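Local atomic coordinates of DUF1254 domain-containing protein (PDB entry 3U07), a protein that is of unknown function, combining a DUF1254 and a DUF1214 region in one chain and probably exported by way of a signal peptide. Residues Ala361-Leu365 with Asn366-Arg370. The protein carries 2 engineered substitutions. Residues are numbered along the deposited sequence; the frame is centred on the assembly and turned at random.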
loop_
_atom_site.group_PDB
_atom_site.type_symbol
_atom_site.label_atom_id
_atom_site.label_comp_id
_atom_site.label_asym_id
_atom_site.label_seq_id
_atom_site.Cartn_x
_atom_site.Cartn_y
_atom_site.Cartn_z
ATOM N N ALA A 361 -21.522 1.808 4.017
ATOM C CA ALA A 361 -22.798 2.257 4.549
ATOM C C ALA A 361 -23.701 1.129 5.012
ATOM O O ALA A 361 -23.809 0.086 4.366
ATOM C CB ALA A 361 -23.518 3.115 3.513
ATOM N N LYS A 362 -24.356 1.362 6.142
ATOM C CA LYS A 362 -25.261 0.391 6.728
ATOM C C LYS A 362 -26.448 0.089 5.827
ATOM O O LYS A 362 -27.018 0.984 5.207
ATOM C CB LYS A 362 -25.774 0.909 8.077
ATOM C CG LYS A 362 -26.849 0.043 8.720
ATOM C CD LYS A 362 -27.286 0.610 10.058
ATOM C CE LYS A 362 -27.222 -0.456 11.136
ATOM N NZ LYS A 362 -25.848 -1.027 11.248
ATOM N N ASN A 363 -26.797 -1.188 5.743
ATOM C CA ASN A 363 -27.947 -1.632 4.972
ATOM C C ASN A 363 -28.368 -2.963 5.587
ATOM O O ASN A 363 -27.571 -3.613 6.264
ATOM C CB ASN A 363 -27.618 -1.741 3.471
ATOM C CG ASN A 363 -26.547 -2.764 3.160
ATOM O OD1 ASN A 363 -26.815 -3.964 3.092
ATOM N ND2 ASN A 363 -25.320 -2.289 2.959
ATOM N N ASP A 364 -29.619 -3.353 5.389
ATOM C CA ASP A 364 -30.121 -4.586 5.987
ATOM C C ASP A 364 -29.405 -5.865 5.592
ATOM O O ASP A 364 -29.232 -6.757 6.419
ATOM C CB ASP A 364 -31.620 -4.730 5.714
ATOM C CG ASP A 364 -32.437 -3.654 6.397
ATOM O OD1 ASP A 364 -32.028 -3.213 7.492
ATOM O OD2 ASP A 364 -33.489 -3.259 5.850
ATOM N N LEU A 365 -28.990 -5.955 4.336
ATOM C CA LEU A 365 -28.292 -7.140 3.843
ATOM C C LEU A 365 -26.839 -7.195 4.297
ATOM O O LEU A 365 -26.186 -8.235 4.193
ATOM C CB LEU A 365 -28.342 -7.175 2.313
ATOM C CG LEU A 365 -29.576 -7.749 1.614
ATOM C CD1 LEU A 365 -30.848 -7.286 2.296
ATOM C CD2 LEU A 365 -29.555 -7.328 0.154
ATOM N N ASN A 366 -26.340 -6.078 4.810
ATOM C CA ASN A 366 -24.954 -5.996 5.246
ATOM C C ASN A 366 -24.093 -6.431 4.063
ATOM O O ASN A 366 -23.130 -7.186 4.205
ATOM C CB ASN A 366 -24.712 -6.902 6.454
ATOM C CG ASN A 366 -23.922 -6.208 7.545
ATOM O OD1 ASN A 366 -22.791 -5.769 7.328
ATOM N ND2 ASN A 366 -24.520 -6.093 8.727
ATOM N N ARG A 367 -24.484 -5.947 2.889
ATOM C CA ARG A 367 -23.808 -6.221 1.630
ATOM C C ARG A 367 -23.260 -4.885 1.153
ATOM O O ARG A 367 -24.018 -3.939 0.933
ATOM C CB ARG A 367 -24.805 -6.774 0.613
ATOM C CG ARG A 367 -24.241 -6.929 -0.782
ATOM C CD ARG A 367 -25.261 -7.551 -1.712
ATOM N NE ARG A 367 -25.657 -8.877 -1.253
ATOM C CZ ARG A 367 -26.507 -9.668 -1.898
ATOM N NH1 ARG A 367 -27.059 -9.266 -3.033
ATOM N NH2 ARG A 367 -26.807 -10.861 -1.405
ATOM N N HIS A 368 -21.946 -4.809 0.985
ATOM C CA HIS A 368 -21.310 -3.567 0.585
ATOM C C HIS A 368 -20.504 -3.677 -0.697
ATOM O O HIS A 368 -19.974 -2.680 -1.191
ATOM C CB HIS A 368 -20.413 -3.093 1.726
ATOM C CG HIS A 368 -21.091 -3.133 3.061
ATOM N ND1 HIS A 368 -21.921 -2.126 3.505
ATOM C CD2 HIS A 368 -21.135 -4.102 4.006
ATOM C CE1 HIS A 368 -22.451 -2.474 4.664
ATOM N NE2 HIS A 368 -21.992 -3.669 4.990
ATOM N N SER A 369 -20.414 -4.885 -1.239
ATOM C CA SER A 369 -19.656 -5.092 -2.462
ATOM C C SER A 369 -20.188 -6.268 -3.270
ATOM O O SER A 369 -20.940 -7.098 -2.761
ATOM C CB SER A 369 -18.183 -5.336 -2.123
ATOM O OG SER A 369 -18.043 -6.496 -1.319
ATOM N N ARG A 370 -19.804 -6.310 -4.540
ATOM C CA ARG A 370 -20.182 -7.381 -5.457
ATOM C C ARG A 370 -18.941 -7.631 -6.307
ATOM O O ARG A 370 -18.149 -6.711 -6.538
ATOM C CB ARG A 370 -21.341 -6.956 -6.359
ATOM C CG ARG A 370 -22.703 -6.887 -5.681
ATOM C CD ARG A 370 -23.254 -8.276 -5.372
ATOM N NE ARG A 370 -22.756 -8.811 -4.108
ATOM C CZ ARG A 370 -23.099 -9.998 -3.615
ATOM N NH1 ARG A 370 -23.941 -10.779 -4.279
ATOM N NH2 ARG A 370 -22.602 -10.403 -2.454
#
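The amide of N363 pairs with both the backbone N and the backbone O of R367. With chi1 at 63°, CG sits between the backbone N and the carbonyl carbon, which brings the amide within bonding distance of R367. R367 N donates to N363 OD1 almost straight (3.1 Å, 170°), in the plane of the N363 side-chain carbonyl and on a lone pair. N363 ND2 gives to R367 O at 2.9 Å, a more bent bond that arrives above the plane of the R367 carbonyl, and also to A361 O at 3.1 Å. Three bonds thus fix the amide's rotation.

The H368 ring lies obliquely to this amide, their planes 55° apart, with CE1 3.3 Å from N363 ND2. A361 O meets the ring at its edge, 2.9 Å from CE1. H368 NE2 donates in its own plane to N366 OD1. CB of L365 packs against CB of R367. L365 CD2 lies over one guanidinium face of R367 and R370 NH1 3.6 Å above the opposite one, while R367 NH1 bonds to D397 O and F400 O. N366 N closes onto N363 O at 3.1 Å, completing a type I beta turn from N363 to N366 in the surface loop that leads into edge strand 369-371.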